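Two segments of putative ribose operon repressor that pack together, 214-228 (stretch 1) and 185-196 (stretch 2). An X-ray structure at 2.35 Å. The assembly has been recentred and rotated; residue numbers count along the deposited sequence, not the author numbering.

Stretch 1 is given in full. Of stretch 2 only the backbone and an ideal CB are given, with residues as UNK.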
ATOM      1  N   PRO A 214      11.928 -21.035  15.630  1.00 41.58           N
ATOM      2  CA  PRO A 214      12.925 -21.752  16.446  1.00 41.11           C
ATOM      3  C   PRO A 214      14.341 -21.124  16.454  1.00 40.46           C
ATOM      4  O   PRO A 214      15.007 -21.119  17.483  1.00 39.18           O
ATOM      5  CB  PRO A 214      12.980 -23.137  15.791  1.00 41.05           C
ATOM      6  CG  PRO A 214      11.765 -23.225  14.890  1.00 41.86           C
ATOM      7  CD  PRO A 214      11.467 -21.838  14.472  1.00 41.76           C
ATOM      8  N   ASP A 215      14.794 -20.618  15.307  1.00 39.82           N
ATOM      9  CA  ASP A 215      16.101 -19.928  15.227  1.00 38.78           C
ATOM     10  C   ASP A 215      16.077 -18.438  15.590  1.00 37.71           C
ATOM     11  O   ASP A 215      16.936 -17.980  16.333  1.00 37.12           O
ATOM     12  CB  ASP A 215      16.723 -20.106  13.839  1.00 39.24           C
ATOM     13  CG  ASP A 215      17.066 -21.563  13.520  1.00 41.16           C
ATOM     14  OD1 ASP A 215      17.436 -22.323  14.437  1.00 44.42           O
ATOM     15  OD2 ASP A 215      16.967 -21.956  12.354  1.00 41.70           O
ATOM     16  N   VAL A 216      15.108 -17.688  15.076  1.00 36.47           N
ATOM     17  CA  VAL A 216      14.989 -16.239  15.352  1.00 35.21           C
ATOM     18  C   VAL A 216      13.543 -15.825  15.403  1.00 34.70           C
ATOM     19  O   VAL A 216      12.806 -16.090  14.460  1.00 35.30           O
ATOM     20  CB  VAL A 216      15.693 -15.424  14.208  1.00 36.41           C
ATOM     21  CG1 VAL A 216      15.452 -13.887  14.281  1.00 34.29           C
ATOM     22  CG2 VAL A 216      17.233 -15.785  14.099  1.00 35.21           C
ATOM     23  N   GLU A 217      13.116 -15.204  16.492  1.00 34.21           N
ATOM     24  CA  GLU A 217      11.795 -14.570  16.534  1.00 34.35           C
ATOM     25  C   GLU A 217      11.883 -13.086  16.160  1.00 33.82           C
ATOM     26  O   GLU A 217      12.980 -12.507  16.132  1.00 33.13           O
ATOM     27  CB  GLU A 217      11.055 -14.827  17.866  1.00 34.58           C
ATOM     28  CG  GLU A 217      10.450 -16.267  17.944  1.00 36.97           C
ATOM     29  CD  GLU A 217       9.818 -16.625  19.295  1.00 42.68           C
ATOM     30  OE1 GLU A 217       9.722 -15.789  20.214  1.00 43.73           O
ATOM     31  OE2 GLU A 217       9.368 -17.770  19.437  1.00 47.31           O
ATOM     32  N   ILE A 218      10.731 -12.501  15.828  1.00 33.23           N
ATOM     33  CA  ILE A 218      10.645 -11.151  15.313  1.00 32.00           C
ATOM     34  C   ILE A 218       9.424 -10.404  15.809  1.00 31.79           C
ATOM     35  O   ILE A 218       8.299 -10.911  15.716  1.00 31.40           O
ATOM     36  CB  ILE A 218      10.587 -11.128  13.744  1.00 32.24           C
ATOM     37  CG1 ILE A 218      11.856 -11.761  13.147  1.00 32.78           C
ATOM     38  CG2 ILE A 218      10.351  -9.678  13.228  1.00 30.92           C
ATOM     39  CD1 ILE A 218      11.849 -11.856  11.557  1.00 31.69           C
ATOM     40  N   VAL A 219       9.631  -9.200  16.344  1.00 31.15           N
ATOM     41  CA  VAL A 219       8.489  -8.308  16.544  1.00 31.59           C
ATOM     42  C   VAL A 219       8.736  -7.120  15.616  1.00 31.72           C
ATOM     43  O   VAL A 219       9.878  -6.739  15.422  1.00 31.94           O
ATOM     44  CB  VAL A 219       8.315  -7.863  18.027  1.00 31.31           C
ATOM     45  CG1 VAL A 219       7.964  -9.046  18.856  1.00 30.45           C
ATOM     46  CG2 VAL A 219       9.666  -7.164  18.604  1.00 31.42           C
ATOM     47  N   SER A 220       7.664  -6.557  15.073  1.00 31.58           N
ATOM     48  CA  SER A 220       7.746  -5.574  14.039  1.00 32.53           C
ATOM     49  C   SER A 220       6.789  -4.416  14.324  1.00 32.85           C
ATOM     50  O   SER A 220       5.776  -4.620  14.995  1.00 33.34           O
ATOM     51  CB  SER A 220       7.371  -6.212  12.702  1.00 32.82           C
ATOM     52  OG  SER A 220       7.475  -5.291  11.623  1.00 33.41           O
ATOM     53  N   PHE A 221       7.107  -3.217  13.815  1.00 32.01           N
ATOM     54  CA  PHE A 221       6.099  -2.170  13.648  1.00 31.95           C
ATOM     55  C   PHE A 221       5.275  -2.393  12.358  1.00 31.59           C
ATOM     56  O   PHE A 221       5.746  -3.019  11.421  1.00 30.40           O
ATOM     57  CB  PHE A 221       6.714  -0.761  13.570  1.00 31.84           C
ATOM     58  CG  PHE A 221       7.061  -0.155  14.926  1.00 32.13           C
ATOM     59  CD1 PHE A 221       6.446   1.009  15.329  1.00 31.11           C
ATOM     60  CD2 PHE A 221       8.058  -0.713  15.742  1.00 32.16           C
ATOM     61  CE1 PHE A 221       6.766   1.613  16.530  1.00 33.37           C
ATOM     62  CE2 PHE A 221       8.393  -0.132  16.960  1.00 32.91           C
ATOM     63  CZ  PHE A 221       7.763   1.027  17.372  1.00 32.85           C
ATOM     64  N   ASP A 222       4.049  -1.851  12.340  1.00 31.47           N
ATOM     65  CA  ASP A 222       3.143  -2.019  11.218  1.00 31.60           C
ATOM     66  C   ASP A 222       2.396  -3.347  11.267  1.00 32.67           C
ATOM     67  O   ASP A 222       2.997  -4.437  11.327  1.00 33.85           O
ATOM     68  CB  ASP A 222       3.879  -1.861   9.900  1.00 31.53           C
ATOM     69  CG  ASP A 222       4.559  -0.529   9.787  1.00 31.41           C
ATOM     70  OD1 ASP A 222       3.964   0.482  10.306  1.00 33.03           O
ATOM     71  OD2 ASP A 222       5.684  -0.518   9.250  1.00 28.99           O
ATOM     72  N   ASN A 223       1.081  -3.259  11.181  1.00 32.43           N
ATOM     73  CA  ASN A 223       0.233  -4.426  11.308  1.00 33.08           C
ATOM     74  C   ASN A 223      -0.278  -4.844   9.939  1.00 32.85           C
ATOM     75  O   ASN A 223      -1.298  -4.342   9.473  1.00 33.23           O
ATOM     76  CB  ASN A 223      -0.967  -4.087  12.229  1.00 32.95           C
ATOM     77  CG  ASN A 223      -1.844  -5.266  12.491  1.00 34.91           C
ATOM     78  OD1 ASN A 223      -1.536  -6.388  12.062  1.00 36.40           O
ATOM     79  ND2 ASN A 223      -2.914  -5.052  13.267  1.00 33.88           N
ATOM     80  N   LEU A 224       0.442  -5.746   9.289  1.00 32.32           N
ATOM     81  CA  LEU A 224       0.068  -6.250   8.001  1.00 31.49           C
ATOM     82  C   LEU A 224      -0.536  -7.657   8.170  1.00 31.08           C
ATOM     83  O   LEU A 224       0.019  -8.473   8.882  1.00 31.56           O
ATOM     84  CB  LEU A 224       1.339  -6.314   7.140  1.00 31.59           C
ATOM     85  CG  LEU A 224       2.021  -5.076   6.457  1.00 32.09           C
ATOM     86  CD1 LEU A 224       1.427  -4.804   5.107  1.00 30.18           C
ATOM     87  CD2 LEU A 224       1.924  -3.780   7.307  1.00 32.71           C
ATOM     88  N   PRO A 225      -1.660  -7.941   7.503  1.00 30.18           N
ATOM     89  CA  PRO A 225      -2.307  -9.268   7.542  1.00 30.16           C
ATOM     90  C   PRO A 225      -1.349 -10.456   7.353  1.00 29.76           C
ATOM     91  O   PRO A 225      -1.424 -11.391   8.101  1.00 30.51           O
ATOM     92  CB  PRO A 225      -3.360  -9.199   6.403  1.00 30.04           C
ATOM     93  CG  PRO A 225      -3.764  -7.622   6.430  1.00 30.56           C
ATOM     94  CD  PRO A 225      -2.385  -6.962   6.659  1.00 30.36           C
ATOM     95  N   TRP A 226      -0.424 -10.397   6.411  1.00 29.89           N
ATOM     96  CA  TRP A 226       0.499 -11.505   6.229  1.00 30.02           C
ATOM     97  C   TRP A 226       1.280 -11.895   7.486  1.00 29.93           C
ATOM     98  O   TRP A 226       1.574 -13.030   7.674  1.00 29.15           O
ATOM     99  CB  TRP A 226       1.401 -11.314   5.013  1.00 29.55           C
ATOM    100  CG  TRP A 226       2.433 -10.249   5.149  1.00 30.56           C
ATOM    101  CD1 TRP A 226       2.355  -8.947   4.686  1.00 30.58           C
ATOM    102  CD2 TRP A 226       3.730 -10.371   5.792  1.00 30.85           C
ATOM    103  NE1 TRP A 226       3.497  -8.278   5.013  1.00 32.00           N
ATOM    104  CE2 TRP A 226       4.364  -9.113   5.678  1.00 29.15           C
ATOM    105  CE3 TRP A 226       4.427 -11.440   6.379  1.00 30.77           C
ATOM    106  CZ2 TRP A 226       5.643  -8.876   6.139  1.00 30.08           C
ATOM    107  CZ3 TRP A 226       5.711 -11.218   6.852  1.00 31.93           C
ATOM    108  CH2 TRP A 226       6.306  -9.932   6.753  1.00 33.16           C
ATOM    109  N   MET A 227       1.548 -10.950   8.378  1.00 30.95           N
ATOM    110  CA  MET A 227       2.262 -11.267   9.621  1.00 31.81           C
ATOM    111  C   MET A 227       1.529 -12.273  10.497  1.00 33.16           C
ATOM    112  O   MET A 227       2.142 -13.015  11.282  1.00 32.90           O
ATOM    113  CB  MET A 227       2.571 -10.016  10.429  1.00 31.22           C
ATOM    114  CG  MET A 227       3.773  -9.155   9.820  1.00 31.10           C
ATOM    115  SD  MET A 227       3.711  -7.487  10.447  1.00 26.48           S
ATOM    116  CE  MET A 227       4.908  -6.832   9.233  1.00 30.95           C
ATOM    117  N   ALA A 228       0.211 -12.316  10.357  1.00 34.01           N
ATOM    118  CA  ALA A 228      -0.542 -13.292  11.106  1.00 35.81           C
ATOM    119  C   ALA A 228      -0.599 -14.685  10.438  1.00 36.69           C
ATOM    120  O   ALA A 228      -1.185 -15.604  10.998  1.00 37.44           O
ATOM    121  CB  ALA A 228      -1.948 -12.758  11.449  1.00 35.95           C
ATOM    122  N   UNK A 185      27.851 -14.505  18.817  1.00 47.80           N
ATOM    123  CA  UNK A 185      26.659 -14.729  19.656  1.00 47.69           C
ATOM    124  C   UNK A 185      25.409 -14.084  19.039  1.00 46.14           C
ATOM    125  O   UNK A 185      24.808 -13.209  19.636  1.00 46.08           O
ATOM    126  CB  UNK A 185      26.890 -14.171  21.062  1.00 47.69           C
ATOM    127  N   UNK A 186      24.998 -14.538  17.856  1.00 44.63           N
ATOM    128  CA  UNK A 186      23.812 -13.958  17.225  1.00 42.87           C
ATOM    129  C   UNK A 186      22.590 -13.985  18.141  1.00 41.70           C
ATOM    130  O   UNK A 186      22.454 -14.887  18.970  1.00 41.66           O
ATOM    131  CB  UNK A 186      23.496 -14.704  15.927  1.00 42.87           C
ATOM    132  N   UNK A 187      21.712 -12.974  17.987  1.00 40.24           N
ATOM    133  CA  UNK A 187      20.438 -12.888  18.710  1.00 39.21           C
ATOM    134  C   UNK A 187      19.491 -14.031  18.319  1.00 38.28           C
ATOM    135  O   UNK A 187      19.657 -14.651  17.261  1.00 37.08           O
ATOM    136  CB  UNK A 187      19.768 -11.540  18.438  1.00 39.21           C
ATOM    137  N   UNK A 188      18.524 -14.298  19.205  1.00 37.22           N
ATOM    138  CA  UNK A 188      17.480 -15.282  18.958  1.00 36.47           C
ATOM    139  C   UNK A 188      16.210 -14.518  18.615  1.00 35.36           C
ATOM    140  O   UNK A 188      15.224 -15.090  18.206  1.00 34.71           O
ATOM    141  CB  UNK A 188      17.273 -16.202  20.162  1.00 36.47           C
ATOM    142  N   UNK A 189      16.239 -13.219  18.826  1.00 34.71           N
ATOM    143  CA  UNK A 189      15.107 -12.383  18.474  1.00 34.96           C
ATOM    144  C   UNK A 189      15.581 -11.004  17.951  1.00 34.69           C
ATOM    145  O   UNK A 189      16.697 -10.551  18.232  1.00 34.06           O
ATOM    146  CB  UNK A 189      14.188 -12.213  19.686  1.00 34.96           C
ATOM    147  N   UNK A 190      14.721 -10.380  17.157  1.00 34.15           N
ATOM    148  CA  UNK A 190      14.991  -9.106  16.552  1.00 34.00           C
ATOM    149  C   UNK A 190      13.753  -8.244  16.740  1.00 33.81           C
ATOM    150  O   UNK A 190      12.613  -8.752  16.631  1.00 33.77           O
ATOM    151  CB  UNK A 190      15.364  -9.253  15.076  1.00 34.00           C
ATOM    152  N   UNK A 191      13.978  -6.959  17.028  1.00 32.30           N
ATOM    153  CA  UNK A 191      12.990  -5.966  16.773  1.00 31.97           C
ATOM    154  C   UNK A 191      13.254  -5.446  15.344  1.00 32.41           C
ATOM    155  O   UNK A 191      14.411  -5.078  15.020  1.00 32.55           O
ATOM    156  CB  UNK A 191      13.034  -4.853  17.822  1.00 31.97           C
ATOM    157  N   UNK A 192      12.216  -5.376  14.523  1.00 30.50           N
ATOM    158  CA  UNK A 192      12.348  -4.711  13.234  1.00 31.27           C
ATOM    159  C   UNK A 192      11.496  -3.446  13.200  1.00 31.27           C
ATOM    160  O   UNK A 192      10.345  -3.473  13.638  1.00 31.62           O
ATOM    161  CB  UNK A 192      11.949  -5.655  12.098  1.00 31.27           C
ATOM    162  N   UNK A 193      12.054  -2.357  12.690  1.00 30.04           N
ATOM    163  CA  UNK A 193      11.411  -1.088  12.808  1.00 30.67           C
ATOM    164  C   UNK A 193      10.276  -0.752  11.801  1.00 30.21           C
ATOM    165  O   UNK A 193       9.657   0.245  11.946  1.00 30.29           O
ATOM    166  CB  UNK A 193      12.502  -0.021  12.699  1.00 30.67           C
ATOM    167  N   UNK A 194      10.006  -1.601  10.817  1.00 29.95           N
ATOM    168  CA  UNK A 194       8.817  -1.461   9.964  1.00 30.14           C
ATOM    169  C   UNK A 194       8.618  -2.739   9.180  1.00 29.99           C
ATOM    170  O   UNK A 194       9.496  -3.617   9.193  1.00 29.82           O
ATOM    171  CB  UNK A 194       8.946  -0.266   9.017  1.00 30.14           C
ATOM    172  N   UNK A 195       7.472  -2.841   8.490  1.00 29.78           N
ATOM    173  CA  UNK A 195       7.111  -4.018   7.684  1.00 29.30           C
ATOM    174  C   UNK A 195       8.099  -4.252   6.563  1.00 29.23           C
ATOM    175  O   UNK A 195       8.393  -5.380   6.236  1.00 28.73           O
ATOM    176  CB  UNK A 195       5.705  -3.859   7.102  1.00 29.30           C
ATOM    177  N   UNK A 196       8.633  -3.167   6.004  1.00 29.26           N
ATOM    178  CA  UNK A 196       9.562  -3.285   4.889  1.00 30.21           C
ATOM    179  C   UNK A 196      10.931  -3.833   5.335  1.00 29.20           C
ATOM    180  O   UNK A 196      11.538  -4.626   4.649  1.00 27.15           O
ATOM    181  CB  UNK A 196       9.737  -1.922   4.216  1.00 30.21           C
TER

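Position 185 has nothing of stretch 1 within 5.5 Å of its ideal CB, so almost any residue would do; it is Asp185, which makes no contact.

At position 186 the ideal CB is again remote, yet CA-to-CB points toward stretch 1, where the carbonyl of Asp215 and its carboxylate offer acceptors. Only a long side chain could reach, ideally a donor such as lysine or arginine. The residue is Arg186. Its NH1 gives a weak hydrogen bond to Asp215 O (2.9 Å, 129° at the hydrogen) and a second, of 2.8 Å, to the backbone O of position 187. Val216 CG2 lies over one face of the guanidinium, 3.7 Å from NH1, while Arg186 NH2 to Asp215 OD1, at 4.1 Å, is too long for a salt bridge.

Position 187, with phi/psi of -65/159 and CB sideways, tolerates many residues, proline included; Pro187 adds little.

The CB of position 188 points away, 4.2 Å from Asp215 O, so the side chain is weakly constrained. The backbone matters more: Glu217 N donates to O of Thr188 at 2.7 Å, opening the parallel ladder.

From 189 to 192 the backbone angles are extended and side chains alternate between the sheet faces. At 189 the ideal CB is 3.8 Å from Glu217 O, on the face shared with the Glu217 side chain; a small or beta-favouring residue would suit. Ala189 is small, its CB 4.4 Å from Glu217 CB.

Position 190 turns to the other face, its ideal CB 4.7 Å from both Val216 CG1 and Ile218 CG1. Those methyl and methylene groups favour an aliphatic residue. Leu190 brings CD2 to 3.8 Å from Val216 CG1, with chi1 between wells at -97°. Its backbone bridges two residues: Leu190 N donates to Glu217 O (2.9 Å), and Val219 N to Leu190 O (3.0 Å).

Position 191 has Val219 CG2 4.2 Å from the ideal CB, again inviting a valine, isoleucine or leucine. Leu191 extends CD1 to 3.7 Å from Val219 CG2 and 4.4 Å from Phe221 CE2, at the edge of that ring.

At 192 the ideal CB sees Ile218 CG2 and Ser220 OG, each at 4.5 Å, a mixed setting that suits valine, serine or threonine. Thr192 places OG1 3.6 Å from Ile218 CG2 and 3.3 Å from Ser220 CB. Its N donates to Val219 O (2.9 Å), and Phe221 N donates to Thr192 O (3.3 Å).

Position 193 points away and leaves the choice open; Ser193 meets Phe221 CB through its O, at 3.5 Å.

Position 194 directly precedes a helix, where serine, threonine, aspartate or asparagine is common. Asp222 OD2 lies only 3.3 Å from the ideal CB, and a second acid there would be unfavourable. Ser194 occupies this N-cap position.

Position 195 points toward a pocket: its ideal CB is 3.7 Å from Met227 CE and 3.8 Å from Leu224 CD2. Several medium or large residues would suit. His195 packs Leu224 CD2 off-centre against its ring, 4.3 Å from the centroid, and its N donates to Asp222 OD2 at 3.0 Å.

Position 196 points away; Arg196 makes no contact.

Stretch 2 (185-196) DRPTALLTSSHR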
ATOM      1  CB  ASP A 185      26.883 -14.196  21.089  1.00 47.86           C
ATOM      2  CG  ASP A 185      27.949 -14.978  21.859  1.00 52.46           C
ATOM      3  OD1 ASP A 185      28.770 -15.691  21.219  1.00 56.28           O
ATOM      4  OD2 ASP A 185      27.982 -14.893  23.122  1.00 56.31           O
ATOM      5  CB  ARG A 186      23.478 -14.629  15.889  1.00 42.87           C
ATOM      6  CG  ARG A 186      22.921 -16.026  15.986  1.00 43.07           C
ATOM      7  CD  ARG A 186      21.951 -16.322  14.826  1.00 43.04           C
ATOM      8  NE  ARG A 186      21.444 -17.691  14.868  1.00 43.23           N
ATOM      9  CZ  ARG A 186      20.428 -18.102  15.605  1.00 44.14           C
ATOM     10  NH1 ARG A 186      19.771 -17.264  16.377  1.00 44.66           N
ATOM     11  NH2 ARG A 186      20.057 -19.362  15.562  1.00 44.79           N
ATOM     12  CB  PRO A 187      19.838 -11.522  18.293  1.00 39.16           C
ATOM     13  CG  PRO A 187      20.784 -10.892  17.309  1.00 40.35           C
ATOM     14  CD  PRO A 187      21.959 -11.827  17.081  1.00 40.24           C
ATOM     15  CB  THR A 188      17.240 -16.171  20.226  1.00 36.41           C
ATOM     16  OG1 THR A 188      17.155 -15.342  21.380  1.00 35.96           O
ATOM     17  CG2 THR A 188      18.446 -17.135  20.450  1.00 36.12           C
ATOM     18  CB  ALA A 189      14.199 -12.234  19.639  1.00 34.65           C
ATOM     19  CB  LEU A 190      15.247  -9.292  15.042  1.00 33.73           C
ATOM     20  CG  LEU A 190      16.667  -9.395  14.423  1.00 35.28           C
ATOM     21  CD1 LEU A 190      17.849  -9.462  15.463  1.00 32.52           C
ATOM     22  CD2 LEU A 190      16.759 -10.434  13.300  1.00 31.75           C
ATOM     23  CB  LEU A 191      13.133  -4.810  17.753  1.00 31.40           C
ATOM     24  CG  LEU A 191      12.302  -3.534  17.573  1.00 32.45           C
ATOM     25  CD1 LEU A 191      10.763  -3.726  17.696  1.00 32.54           C
ATOM     26  CD2 LEU A 191      12.780  -2.369  18.495  1.00 32.01           C
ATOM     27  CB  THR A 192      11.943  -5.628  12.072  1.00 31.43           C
ATOM     28  OG1 THR A 192      10.665  -6.205  12.377  1.00 31.96           O
ATOM     29  CG2 THR A 192      13.007  -6.797  11.889  1.00 29.88           C
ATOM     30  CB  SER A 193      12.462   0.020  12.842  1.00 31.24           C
ATOM     31  OG  SER A 193      13.111   0.127  11.615  1.00 31.47           O
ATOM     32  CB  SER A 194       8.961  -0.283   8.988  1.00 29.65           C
ATOM     33  OG  SER A 194      10.008  -0.528   8.070  1.00 30.02           O
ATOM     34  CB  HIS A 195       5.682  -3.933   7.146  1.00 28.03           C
ATOM     35  CG  HIS A 195       5.468  -2.868   6.108  1.00 28.20           C
ATOM     36  ND1 HIS A 195       5.317  -3.162   4.770  1.00 28.41           N
ATOM     37  CD2 HIS A 195       5.320  -1.524   6.216  1.00 28.37           C
ATOM     38  CE1 HIS A 195       5.098  -2.039   4.093  1.00 29.52           C
ATOM     39  NE2 HIS A 195       5.105  -1.025   4.946  1.00 26.03           N
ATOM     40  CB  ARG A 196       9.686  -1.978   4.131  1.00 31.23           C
ATOM     41  CG  ARG A 196      10.379  -2.176   2.782  1.00 36.63           C
ATOM     42  CD  ARG A 196       9.657  -1.427   1.641  1.00 44.17           C
ATOM     43  NE  ARG A 196       8.257  -1.817   1.490  1.00 44.55           N
ATOM     44  CZ  ARG A 196       7.363  -1.123   0.793  1.00 46.94           C
ATOM     45  NH1 ARG A 196       6.137  -1.566   0.730  1.00 46.65           N
ATOM     46  NH2 ARG A 196       7.709  -0.022   0.124  1.00 46.91           N
TER
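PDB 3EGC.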